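Local coordinates for protein galactose-1-phosphate uridylyltransferase (Pyrobaculum aerophilum str. IM2, PDB 6K9Z) that probably transfers uridylyl groups between UDP-glucose and galactose 1-phosphate, and binds zinc, iron and UDP, at residues E180-F185 with V194-K199; K238-I243 with A302-A307. The protein carries 1 engineered substitution. One frame throughout, in Å; residues are numbered along the deposited sequence.

Interaction 1. Residues E180-F185 with V194-K199; sequences EKRLVF and VPFYAK
R182 and V194 carry the tight part of this contact. V194 N donates to R182 O at 3.0 Å. The R182 side chain curls round V194 O: CD lies 3.1 Å from it, and NE makes a weak, bent hydrogen bond to the same oxygen, with an N-H...O angle of 125°. That oxygen sits at the guanidinium edge, in its plane. CG stands anti to the carbonyl carbon of R182 (chi1 -77°), and a bend at chi3 swings the head group across to F196. F196 CA lies over the centre of one guanidinium face, 3.7 Å above it. The F196 ring meets the same group at its own edge, where CD1 is 3.6 Å from R182 NH1, and the two planes stand 69° apart.

Segment 180-185 leads into the first strand of the hairpin 183-186/190-193, and 194-199 follows directly after the second, at the outer end of the large antiparallel sheet of this HIT-clan fold. V184 and F185 both face A192, a classic beta bulge. Here the contact is looser: V184 CG1 and V194 CG2 touch at 4.4 Å. At the E180-L183 turn, E180 and K181 are exposed.

R182 NH2 forms a salt bridge to E179, and NH1 forms salt bridges to E299 and to E65 of the second subunit. Cut back to an alanine, this position would probably leave these three carboxylates without their shared cation and the backbone of F196 uncovered. F196 itself reaches the second subunit, stacking on its Y68.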
loop_
_atom_site.group_PDB
_atom_site.type_symbol
_atom_site.label_atom_id
_atom_site.label_comp_id
_atom_site.label_asym_id
_atom_site.label_seq_id
_atom_site.Cartn_x
_atom_site.Cartn_y
_atom_site.Cartn_z
ATOM N N GLU A 180 26.107 -8.352 2.273
ATOM C CA GLU A 180 26.754 -9.633 2.660
ATOM C C GLU A 180 25.918 -10.322 3.748
ATOM O O GLU A 180 25.499 -11.466 3.537
ATOM C CB GLU A 180 28.209 -9.407 3.074
ATOM C CG GLU A 180 29.134 -9.193 1.890
ATOM C CD GLU A 180 29.080 -10.270 0.819
ATOM O OE1 GLU A 180 28.874 -11.446 1.174
ATOM O OE2 GLU A 180 29.255 -9.932 -0.362
ATOM N N LYS A 181 25.679 -9.615 4.856
ATOM C CA LYS A 181 24.955 -10.152 6.041
ATOM C C LYS A 181 23.526 -10.566 5.679
ATOM O O LYS A 181 23.061 -11.589 6.203
ATOM C CB LYS A 181 24.914 -9.094 7.147
ATOM C CG LYS A 181 24.357 -9.566 8.481
ATOM C CD LYS A 181 24.069 -8.440 9.449
ATOM C CE LYS A 181 24.968 -7.236 9.271
ATOM N NZ LYS A 181 25.559 -6.796 10.557
ATOM N N ARG A 182 22.855 -9.781 4.836
ATOM C CA ARG A 182 21.450 -10.083 4.453
ATOM C C ARG A 182 21.394 -10.781 3.090
ATOM O O ARG A 182 20.283 -10.899 2.550
ATOM C CB ARG A 182 20.605 -8.806 4.480
ATOM C CG ARG A 182 20.210 -8.359 5.879
ATOM C CD ARG A 182 19.501 -7.020 5.877
ATOM N NE ARG A 182 20.265 -6.053 5.113
ATOM C CZ ARG A 182 21.148 -5.214 5.629
ATOM N NH1 ARG A 182 21.367 -5.199 6.931
ATOM N NH2 ARG A 182 21.799 -4.383 4.839
ATOM N N LEU A 183 22.537 -11.207 2.540
ATOM C CA LEU A 183 22.478 -11.857 1.210
ATOM C C LEU A 183 21.808 -13.212 1.423
ATOM O O LEU A 183 22.220 -13.901 2.366
ATOM C CB LEU A 183 23.913 -12.004 0.686
ATOM C CG LEU A 183 24.074 -12.453 -0.767
ATOM C CD1 LEU A 183 23.414 -11.502 -1.760
ATOM C CD2 LEU A 183 25.554 -12.524 -1.118
ATOM N N VAL A 184 20.854 -13.614 0.605
ATOM C CA VAL A 184 20.247 -14.965 0.733
ATOM C C VAL A 184 20.735 -15.868 -0.414
ATOM O O VAL A 184 20.770 -17.081 -0.214
ATOM C CB VAL A 184 18.724 -14.916 0.819
ATOM C CG1 VAL A 184 18.296 -14.142 2.051
ATOM C CG2 VAL A 184 18.123 -14.395 -0.464
ATOM N N PHE A 185 21.110 -15.296 -1.568
ATOM C CA PHE A 185 21.552 -16.082 -2.738
ATOM C C PHE A 185 22.317 -15.176 -3.684
ATOM O O PHE A 185 22.001 -13.977 -3.827
ATOM C CB PHE A 185 20.373 -16.771 -3.423
ATOM C CG PHE A 185 20.769 -17.469 -4.693
ATOM C CD1 PHE A 185 21.454 -18.671 -4.640
ATOM C CD2 PHE A 185 20.493 -16.933 -5.946
ATOM C CE1 PHE A 185 21.840 -19.336 -5.800
ATOM C CE2 PHE A 185 20.957 -17.561 -7.101
ATOM C CZ PHE A 185 21.614 -18.768 -7.026
ATOM N N VAL A 194 17.865 -9.437 1.593
ATOM C CA VAL A 194 16.825 -8.694 2.326
ATOM C C VAL A 194 17.348 -7.270 2.460
ATOM O O VAL A 194 18.441 -7.052 3.009
ATOM C CB VAL A 194 16.504 -9.328 3.683
ATOM C CG1 VAL A 194 15.505 -8.471 4.410
ATOM C CG2 VAL A 194 15.975 -10.749 3.513
ATOM N N PRO A 195 16.675 -6.234 1.931
ATOM C CA PRO A 195 17.204 -4.889 2.119
ATOM C C PRO A 195 17.162 -4.435 3.584
ATOM O O PRO A 195 16.279 -4.875 4.349
ATOM C CB PRO A 195 16.258 -4.005 1.307
ATOM C CG PRO A 195 15.016 -4.825 1.103
ATOM C CD PRO A 195 15.461 -6.271 1.114
ATOM N N PHE A 196 18.087 -3.553 3.951
ATOM C CA PHE A 196 18.103 -2.897 5.289
ATOM C C PHE A 196 16.736 -2.280 5.587
ATOM O O PHE A 196 16.233 -2.334 6.709
ATOM C CB PHE A 196 19.188 -1.834 5.369
ATOM C CG PHE A 196 19.335 -1.246 6.749
ATOM C CD1 PHE A 196 20.032 -1.919 7.730
ATOM C CD2 PHE A 196 18.827 0.002 7.052
ATOM C CE1 PHE A 196 20.167 -1.402 9.002
ATOM C CE2 PHE A 196 18.985 0.538 8.329
ATOM C CZ PHE A 196 19.699 -0.152 9.286
ATOM N N TYR A 197 16.124 -1.737 4.552
ATOM C CA TYR A 197 14.850 -0.959 4.572
ATOM C C TYR A 197 13.689 -1.853 4.114
ATOM O O TYR A 197 12.664 -1.289 3.665
ATOM C CB TYR A 197 14.992 0.278 3.665
ATOM C CG TYR A 197 15.654 0.002 2.319
ATOM C CD1 TYR A 197 17.034 -0.019 2.183
ATOM C CD2 TYR A 197 14.892 -0.272 1.178
ATOM C CE1 TYR A 197 17.651 -0.266 0.976
ATOM C CE2 TYR A 197 15.495 -0.597 -0.024
ATOM C CZ TYR A 197 16.881 -0.555 -0.136
ATOM O OH TYR A 197 17.472 -0.905 -1.320
ATOM N N ALA A 198 13.763 -3.173 4.342
ATOM C CA ALA A 198 12.615 -4.093 4.150
ATOM C C ALA A 198 11.398 -3.567 4.943
ATOM O O ALA A 198 11.571 -3.065 6.079
ATOM C CB ALA A 198 12.966 -5.490 4.611
ATOM N N LYS A 199 10.208 -3.706 4.343
ATOM C CA LYS A 199 8.901 -3.268 4.911
ATOM C C LYS A 199 7.936 -4.431 5.101
ATOM O O LYS A 199 6.957 -4.314 5.904
ATOM C CB LYS A 199 8.177 -2.367 3.917
ATOM C CG LYS A 199 8.806 -1.039 3.691
ATOM C CD LYS A 199 8.298 -0.408 2.413
ATOM C CE LYS A 199 9.314 0.609 1.964
ATOM N NZ LYS A 199 10.661 -0.001 1.807
#

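Interaction 2. Residues K238-I243 with A302-A307; sequences KQVAGI and AARIKA
V240 packs against R304 and I305 where the end of helix 220-240 meets helix 298-309. The two helices belong to the C-terminal half of the HIT-clan fold, and both segments rest on strand 202-208 through H202. The apolar part is small. V240 CG2 faces the neighbouring helix, 4.5 Å from I305 CG1, and also lies 3.7 Å from the backbone R304 O. With CG1 between the backbone N and the carbonyl carbon (chi1 64°), CG2 is left anti to the N and directed at helix 298-309. I305 is buried and also touches V204, while V240 also meets M245.

Backbone bonding shapes the helix end. G242 N donates to Q239 O at 2.8 Å, and G242 leaves helical geometry with a positive phi of 99°.

The polar side chain of R304 contributes a flat surface. Its chain bends at chi3 (66°), which turns the guanidinium toward V240. NH1 is hydrogen-bonded to H202 NE2, a bond that helps fix how the group is turned. NH2 comes only within 3.7 Å of V240 O, a contact and not a bond. V240 CG2 sits 3.8 Å above one face of the R304 guanidinium, offset toward its rim.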
loop_
_atom_site.group_PDB
_atom_site.type_symbol
_atom_site.label_atom_id
_atom_site.label_comp_id
_atom_site.label_asym_id
_atom_site.label_seq_id
_atom_site.Cartn_x
_atom_site.Cartn_y
_atom_site.Cartn_z
ATOM N N LYS A 238 8.712 -20.513 -0.315
ATOM C CA LYS A 238 7.650 -21.543 -0.340
ATOM C C LYS A 238 7.766 -22.391 0.915
ATOM O O LYS A 238 6.733 -22.936 1.359
ATOM C CB LYS A 238 7.754 -22.386 -1.606
ATOM C CG LYS A 238 6.449 -22.887 -2.180
ATOM C CD LYS A 238 6.638 -23.639 -3.483
ATOM C CE LYS A 238 5.346 -24.206 -4.028
ATOM N NZ LYS A 238 5.505 -25.597 -4.494
ATOM N N GLN A 239 8.978 -22.556 1.466
ATOM C CA GLN A 239 9.133 -23.425 2.669
ATOM C C GLN A 239 9.616 -22.687 3.928
ATOM O O GLN A 239 9.498 -23.285 5.010
ATOM C CB GLN A 239 10.111 -24.575 2.411
ATOM C CG GLN A 239 10.546 -24.736 0.963
ATOM C CD GLN A 239 11.810 -25.555 0.863
ATOM O OE1 GLN A 239 11.977 -26.564 1.545
ATOM N NE2 GLN A 239 12.719 -25.116 0.011
ATOM N N VAL A 240 10.123 -21.455 3.827
ATOM C CA VAL A 240 10.677 -20.803 5.047
ATOM C C VAL A 240 9.624 -20.839 6.153
ATOM O O VAL A 240 10.010 -20.944 7.288
ATOM C CB VAL A 240 11.192 -19.375 4.774
ATOM C CG1 VAL A 240 10.073 -18.441 4.344
ATOM C CG2 VAL A 240 11.928 -18.818 5.985
ATOM N N ALA A 241 8.334 -20.780 5.834
ATOM C CA ALA A 241 7.271 -20.812 6.880
ATOM C C ALA A 241 6.621 -22.212 6.996
ATOM O O ALA A 241 5.760 -22.353 7.825
ATOM C CB ALA A 241 6.266 -19.697 6.631
ATOM N N GLY A 242 6.995 -23.231 6.233
ATOM C CA GLY A 242 6.414 -24.579 6.425
ATOM C C GLY A 242 5.304 -24.890 5.426
ATOM O O GLY A 242 5.098 -26.086 5.141
ATOM N N ILE A 243 4.601 -23.869 4.907
ATOM C CA ILE A 243 3.555 -23.997 3.847
ATOM C C ILE A 243 3.842 -22.933 2.795
ATOM O O ILE A 243 4.382 -21.887 3.147
ATOM C CB ILE A 243 2.136 -23.827 4.426
ATOM C CG1 ILE A 243 1.995 -22.510 5.204
ATOM C CG2 ILE A 243 1.721 -25.042 5.270
ATOM C CD1 ILE A 243 0.725 -22.386 6.013
ATOM N N ALA A 302 16.627 -12.414 6.870
ATOM C CA ALA A 302 17.624 -12.897 5.892
ATOM C C ALA A 302 18.219 -14.250 6.336
ATOM O O ALA A 302 18.378 -15.142 5.481
ATOM C CB ALA A 302 18.661 -11.843 5.721
ATOM N N ALA A 303 18.604 -14.401 7.594
ATOM C CA ALA A 303 19.272 -15.639 8.073
ATOM C C ALA A 303 18.306 -16.815 7.877
ATOM O O ALA A 303 18.734 -17.931 7.445
ATOM C CB ALA A 303 19.690 -15.503 9.528
ATOM N N ARG A 304 17.032 -16.603 8.218
ATOM C CA ARG A 304 15.996 -17.676 8.126
ATOM C C ARG A 304 15.715 -18.047 6.669
ATOM O O ARG A 304 15.632 -19.255 6.319
ATOM C CB ARG A 304 14.683 -17.250 8.778
ATOM C CG ARG A 304 14.740 -17.272 10.287
ATOM C CD ARG A 304 13.426 -16.730 10.818
ATOM N NE ARG A 304 12.217 -17.547 10.550
ATOM C CZ ARG A 304 11.214 -17.254 9.676
ATOM N NH1 ARG A 304 11.248 -16.155 8.920
ATOM N NH2 ARG A 304 10.176 -18.096 9.584
ATOM N N ILE A 305 15.601 -17.041 5.802
ATOM C CA ILE A 305 15.379 -17.291 4.346
ATOM C C ILE A 305 16.583 -18.064 3.819
ATOM O O ILE A 305 16.388 -19.056 3.110
ATOM C CB ILE A 305 15.144 -15.979 3.575
ATOM C CG1 ILE A 305 13.850 -15.308 4.031
ATOM C CG2 ILE A 305 15.172 -16.196 2.071
ATOM C CD1 ILE A 305 13.607 -13.999 3.389
ATOM N N LYS A 306 17.777 -17.594 4.138
ATOM C CA LYS A 306 19.020 -18.221 3.617
ATOM C C LYS A 306 19.076 -19.683 4.058
ATOM O O LYS A 306 19.442 -20.557 3.192
ATOM C CB LYS A 306 20.262 -17.426 4.004
ATOM C CG LYS A 306 21.564 -17.902 3.349
ATOM C CD LYS A 306 22.690 -17.117 3.936
ATOM C CE LYS A 306 23.751 -16.780 2.936
ATOM N NZ LYS A 306 24.586 -17.977 2.727
ATOM N N ALA A 307 18.738 -19.994 5.307
ATOM C CA ALA A 307 18.800 -21.380 5.832
ATOM C C ALA A 307 17.819 -22.220 5.005
ATOM O O ALA A 307 18.193 -23.367 4.585
ATOM C CB ALA A 307 18.497 -21.425 7.319
#

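Interaction 1 is complete in sequence before interaction 2 begins, and their centres lie about 13 Å apart. Both belong to the C-terminal HIT-clan half. Helix 298-309 joins them: its 302-307 segment is one side of interaction 2, and the same segment packs on both segments of interaction 1. A302 CB lies 3.5 Å from R182 CA, and A302 CA lies 3.6 Å from V194 CG2. Strand 202-208 also borders both. One late helix therefore ties the outer hairpin to the end of helix 220-240. Interaction 1 also reaches the second subunit, whereas interaction 2 is contained within one chain.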